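Local coordinates for protein alpha-2,3-sialyltransferase (Campylobacter jejuni, PDB 2P2V) that transfers sialic acid from a CMP-activated donor to acceptor sugars in alpha-2,3 linkage, probably as a membrane-associated glycosyltransferase whose sialyltransferase region this chain represents, at residues N21-G26 with Y167-D172. Numbering follows the deposited sequence.
Sequences NIIIAG and YLCGID. With CSF (cytidine-5'-monophosphate-3-fluoro-N-acetyl-neuraminic acid), chain O.
Two neighbouring strands of the parallel nucleotide-binding sheet, 21-25 and 165-169, pair along Ile22-Ala25 and Tyr167-Cys169 and run into the loops that hold the donor-sugar analogue CSF. Their hydrogen bonds alternate in direction: Tyr167 N gives to Ile22 O (2.9 Å), Ile24 N to Tyr167 O, Cys169 N to Ile24 O, and, just beyond the strand, Gly26 N to Cys169 O (2.8 Å). On one face of the sheet, CD1 of Ile23 packs against CB and CD2 of Tyr167, 3.5 Å from CD2, meeting the ring obliquely. With CG anti to its carbonyl carbon (chi1 -59°), the tyrosine reaches back toward the start of strand 21-25, where its OH and Asn21 OD1 share a water that lies near the ring plane; the ND2 group of Asn21 is hydrogen-bonded to Glu42 O. Further along this face, Cys169 SG rests on Ala25 CB (3.6 Å). The other face carries Ile24 and Leu168 side by side, with CB of Ile24 3.9 Å from Leu168 CD2, and helix 150-161 covers both through Cys155.

As in Rossmann-like folds, the nucleotide lies at the C-terminal ends of the parallel strands. Here the CA atoms of the two segments come closest at Gly26 and Gly170, 4.2 Å apart; neither residue has a side chain, and the backbones press together, Gly26 CA making a C-H...O contact with Gly170 O. The bare backbone lets Gly26 CA approach the ribose ring oxygen O4' of CSF to 3.2 Å. Beyond Gly170, Ile171 sets CG1 near the ribose O2' and CG2 near the cytosine O2, an oxygen that accepts a hydrogen bond from Asp172 N (2.8 Å), while Asp172 OD2 is bonded to Ser30 OG.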
ATOM      1  N   ASN A  21     -27.037 -22.280 -11.219  1.00 31.73           N
ATOM      2  CA  ASN A  21     -27.583 -23.045 -10.123  1.00 30.60           C
ATOM      3  C   ASN A  21     -26.477 -23.459  -9.165  1.00 28.60           C
ATOM      4  O   ASN A  21     -25.467 -23.982  -9.593  1.00 27.93           O
ATOM      5  CB  ASN A  21     -28.214 -24.371 -10.594  1.00 31.96           C
ATOM      6  CG  ASN A  21     -29.479 -24.162 -11.455  1.00 34.90           C
ATOM      7  OD1 ASN A  21     -30.252 -23.222 -11.232  1.00 34.07           O
ATOM      8  ND2 ASN A  21     -29.682 -25.062 -12.432  1.00 35.87           N
ATOM      9  N   ILE A  22     -26.746 -23.320  -7.890  1.00 27.73           N
ATOM     10  CA  ILE A  22     -25.704 -23.682  -6.921  1.00 27.48           C
ATOM     11  C   ILE A  22     -26.355 -24.462  -5.800  1.00 26.23           C
ATOM     12  O   ILE A  22     -27.424 -24.095  -5.329  1.00 28.54           O
ATOM     13  CB  ILE A  22     -24.931 -22.382  -6.464  1.00 26.01           C
ATOM     14  CG1 ILE A  22     -23.737 -22.741  -5.529  1.00 24.33           C
ATOM     15  CG2 ILE A  22     -25.836 -21.389  -5.760  1.00 27.35           C
ATOM     16  CD1 ILE A  22     -22.638 -23.486  -6.225  1.00 21.25           C
ATOM     17  N   ILE A  23     -25.719 -25.554  -5.373  1.00 26.62           N
ATOM     18  CA  ILE A  23     -26.140 -26.281  -4.204  1.00 26.58           C
ATOM     19  C   ILE A  23     -25.122 -25.884  -3.151  1.00 28.32           C
ATOM     20  O   ILE A  23     -23.915 -25.937  -3.428  1.00 28.36           O
ATOM     21  CB  ILE A  23     -26.051 -27.811  -4.409  1.00 26.66           C
ATOM     22  CG1 ILE A  23     -26.690 -28.238  -5.751  1.00 31.90           C
ATOM     23  CG2 ILE A  23     -26.600 -28.559  -3.203  1.00 27.61           C
ATOM     24  CD1 ILE A  23     -28.097 -27.657  -5.993  1.00 30.72           C
ATOM     25  N   ILE A  24     -25.638 -25.517  -1.983  1.00 28.17           N
ATOM     26  CA  ILE A  24     -24.881 -25.016  -0.872  1.00 28.66           C
ATOM     27  C   ILE A  24     -25.200 -25.902   0.311  1.00 29.65           C
ATOM     28  O   ILE A  24     -26.350 -25.959   0.773  1.00 31.38           O
ATOM     29  CB  ILE A  24     -25.195 -23.526  -0.605  1.00 28.82           C
ATOM     30  CG1 ILE A  24     -24.778 -22.670  -1.824  1.00 28.42           C
ATOM     31  CG2 ILE A  24     -24.510 -23.086   0.712  1.00 28.18           C
ATOM     32  CD1 ILE A  24     -25.058 -21.175  -1.703  1.00 25.61           C
ATOM     33  N   ALA A  25     -24.190 -26.633   0.789  1.00 29.79           N
ATOM     34  CA  ALA A  25     -24.403 -27.585   1.861  1.00 29.59           C
ATOM     35  C   ALA A  25     -23.716 -27.222   3.152  1.00 30.84           C
ATOM     36  O   ALA A  25     -22.488 -26.981   3.183  1.00 30.08           O
ATOM     37  CB  ALA A  25     -24.018 -28.954   1.418  1.00 32.03           C
ATOM     38  N   GLY A  26     -24.509 -27.154   4.215  1.00 31.36           N
ATOM     39  CA  GLY A  26     -23.979 -27.137   5.580  1.00 30.48           C
ATOM     40  C   GLY A  26     -23.628 -28.566   5.947  1.00 31.84           C
ATOM     41  O   GLY A  26     -23.716 -29.495   5.128  1.00 29.99           O
ATOM     42  N   TYR A 167     -29.917 -23.933  -3.808  1.00 30.78           N
ATOM     43  CA  TYR A 167     -30.595 -25.021  -3.147  1.00 31.08           C
ATOM     44  C   TYR A 167     -29.831 -25.381  -1.932  1.00 31.24           C
ATOM     45  O   TYR A 167     -28.643 -25.743  -2.040  1.00 31.20           O
ATOM     46  CB  TYR A 167     -30.613 -26.244  -4.028  1.00 30.28           C
ATOM     47  CG  TYR A 167     -31.313 -25.968  -5.329  1.00 32.01           C
ATOM     48  CD1 TYR A 167     -32.654 -26.343  -5.517  1.00 34.49           C
ATOM     49  CD2 TYR A 167     -30.659 -25.312  -6.341  1.00 31.82           C
ATOM     50  CE1 TYR A 167     -33.304 -26.053  -6.727  1.00 32.86           C
ATOM     51  CE2 TYR A 167     -31.288 -25.037  -7.572  1.00 33.95           C
ATOM     52  CZ  TYR A 167     -32.612 -25.429  -7.739  1.00 33.93           C
ATOM     53  OH  TYR A 167     -33.232 -25.135  -8.954  1.00 34.89           O
ATOM     54  N   LEU A 168     -30.498 -25.308  -0.795  1.00 32.02           N
ATOM     55  CA  LEU A 168     -29.816 -25.509   0.473  1.00 33.20           C
ATOM     56  C   LEU A 168     -30.037 -26.837   1.098  1.00 34.00           C
ATOM     57  O   LEU A 168     -31.146 -27.374   1.064  1.00 34.42           O
ATOM     58  CB  LEU A 168     -30.271 -24.458   1.474  1.00 34.71           C
ATOM     59  CG  LEU A 168     -30.048 -23.014   1.056  1.00 37.53           C
ATOM     60  CD1 LEU A 168     -30.848 -22.143   2.034  1.00 39.14           C
ATOM     61  CD2 LEU A 168     -28.569 -22.627   1.034  1.00 40.36           C
ATOM     62  N   CYS A 169     -28.997 -27.355   1.747  1.00 32.63           N
ATOM     63  CA  CYS A 169     -29.123 -28.573   2.484  1.00 34.17           C
ATOM     64  C   CYS A 169     -28.091 -28.576   3.594  1.00 34.19           C
ATOM     65  O   CYS A 169     -27.145 -27.769   3.572  1.00 33.22           O
ATOM     66  CB  CYS A 169     -28.964 -29.818   1.596  1.00 34.11           C
ATOM     67  SG  CYS A 169     -27.375 -29.965   0.731  1.00 36.66           S
ATOM     68  N   GLY A 170     -28.260 -29.490   4.528  1.00 35.69           N
ATOM     69  CA  GLY A 170     -27.356 -29.573   5.684  1.00 36.10           C
ATOM     70  C   GLY A 170     -27.404 -28.331   6.560  1.00 38.18           C
ATOM     71  O   GLY A 170     -26.536 -28.123   7.432  1.00 37.33           O
ATOM     72  N   ILE A 171     -28.423 -27.502   6.362  1.00 39.55           N
ATOM     73  CA  ILE A 171     -28.661 -26.354   7.242  1.00 41.54           C
ATOM     74  C   ILE A 171     -29.826 -26.623   8.242  1.00 42.72           C
ATOM     75  O   ILE A 171     -30.981 -26.725   7.854  1.00 43.46           O
ATOM     76  CB  ILE A 171     -28.783 -25.039   6.412  1.00 41.35           C
ATOM     77  CG1 ILE A 171     -27.388 -24.683   5.852  1.00 41.47           C
ATOM     78  CG2 ILE A 171     -29.296 -23.896   7.286  1.00 40.14           C
ATOM     79  CD1 ILE A 171     -27.345 -23.593   4.782  1.00 42.85           C
ATOM     80  N   ASP A 172     -29.498 -26.790   9.520  1.00 44.03           N
ATOM     81  CA  ASP A 172     -30.456 -27.285  10.527  1.00 45.98           C
ATOM     82  C   ASP A 172     -30.450 -26.467  11.823  1.00 46.90           C
ATOM     83  O   ASP A 172     -31.031 -26.878  12.851  1.00 47.04           O
ATOM     84  CB  ASP A 172     -30.153 -28.756  10.833  1.00 45.97           C
ATOM     85  CG  ASP A 172     -30.378 -29.646   9.628  1.00 47.34           C
ATOM     86  OD1 ASP A 172     -31.554 -29.800   9.210  1.00 48.63           O
ATOM     87  OD2 ASP A 172     -29.385 -30.174   9.087  1.00 46.22           O
TER
HETATM   88  C5A CSF O1001     -18.471 -23.367  14.596  1.00 42.56           C
HETATM   89  C4A CSF O1001     -19.966 -23.176  14.369  1.00 42.98           C
HETATM   90  C2A CSF O1001     -19.578 -23.006  11.841  1.00 44.01           C
HETATM   91  O6A CSF O1001     -18.200 -23.315  12.147  1.00 41.85           O
HETATM   92  C6A CSF O1001     -17.886 -24.060  13.352  1.00 41.08           C
HETATM   93  C3A CSF O1001     -20.245 -22.398  13.074  1.00 44.45           C
HETATM   94  O4A CSF O1001     -20.501 -22.413  15.441  1.00 46.44           O
HETATM   95  N5A CSF O1001     -18.335 -24.249  15.775  1.00 37.91           N
HETATM   96  C7A CSF O1001     -16.368 -24.178  13.420  1.00 39.19           C
HETATM   97  C8A CSF O1001     -15.819 -24.834  12.158  1.00 36.63           C
HETATM   98  C9A CSF O1001     -14.277 -24.871  12.154  1.00 35.05           C
HETATM   99  O9A CSF O1001     -13.761 -25.597  11.013  1.00 33.99           O
HETATM  100  O8A CSF O1001     -16.417 -26.162  12.028  1.00 34.65           O
HETATM  101  O7A CSF O1001     -15.815 -22.868  13.644  1.00 40.73           O
HETATM  102  C1A CSF O1001     -19.635 -21.920  10.777  1.00 42.82           C
HETATM  103  OBA CSF O1001     -20.757 -21.367  10.596  1.00 40.93           O
HETATM  104  OAA CSF O1001     -18.584 -21.638  10.139  1.00 38.46           O
HETATM  105  O1A CSF O1001     -20.370 -24.088  11.297  1.00 45.22           O
HETATM  106  O2A CSF O1001     -20.784 -26.160  12.582  1.00 48.26           O
HETATM  107  N1  CSF O1001     -25.175 -26.318  10.199  1.00 48.16           N
HETATM  108  C2  CSF O1001     -26.505 -26.155  10.692  1.00 49.93           C
HETATM  109  N3  CSF O1001     -26.980 -26.959  11.689  1.00 47.70           N
HETATM  110  C4  CSF O1001     -26.192 -27.934  12.197  1.00 48.16           C
HETATM  111  C5  CSF O1001     -24.885 -28.112  11.724  1.00 46.18           C
HETATM  112  C6  CSF O1001     -24.394 -27.289  10.714  1.00 47.52           C
HETATM  113  C3' CSF O1001     -22.908 -23.919   9.443  1.00 48.51           C
HETATM  114  C2' CSF O1001     -24.421 -24.001   9.497  1.00 50.02           C
HETATM  115  C1' CSF O1001     -24.681 -25.456   9.103  1.00 49.03           C
HETATM  116  O4' CSF O1001     -23.481 -26.006   8.515  1.00 48.84           O
HETATM  117  C4' CSF O1001     -22.461 -25.008   8.476  1.00 47.07           C
HETATM  118  PA  CSF O1001     -20.127 -25.697  11.305  1.00 46.42           P
HETATM  119  O5' CSF O1001     -21.082 -26.215  10.094  1.00 44.90           O
HETATM  120  C5' CSF O1001     -21.093 -25.603   8.806  1.00 46.35           C
HETATM  121  O3' CSF O1001     -22.491 -22.660   8.927  1.00 50.07           O
HETATM  122  O2' CSF O1001     -25.005 -23.095   8.522  1.00 49.10           O
HETATM  123  N4  CSF O1001     -26.651 -28.756  13.188  1.00 48.11           N
HETATM  124  O2  CSF O1001     -27.225 -25.230  10.221  1.00 48.09           O
HETATM  125  O3A CSF O1001     -18.735 -26.106  10.918  1.00 44.27           O
HETATM  126  C10 CSF O1001     -17.272 -24.055  16.576  1.00 42.21           C
HETATM  127  O10 CSF O1001     -16.403 -23.196  16.363  1.00 38.70           O
HETATM  128  C11 CSF O1001     -17.188 -24.981  17.768  1.00 40.70           C
HETATM  129  F3A CSF O1001     -19.774 -21.109  13.191  1.00 45.65           F
HETATM  130  O   HOH W   1     -32.803 -23.944 -11.098  1.00 40.64           O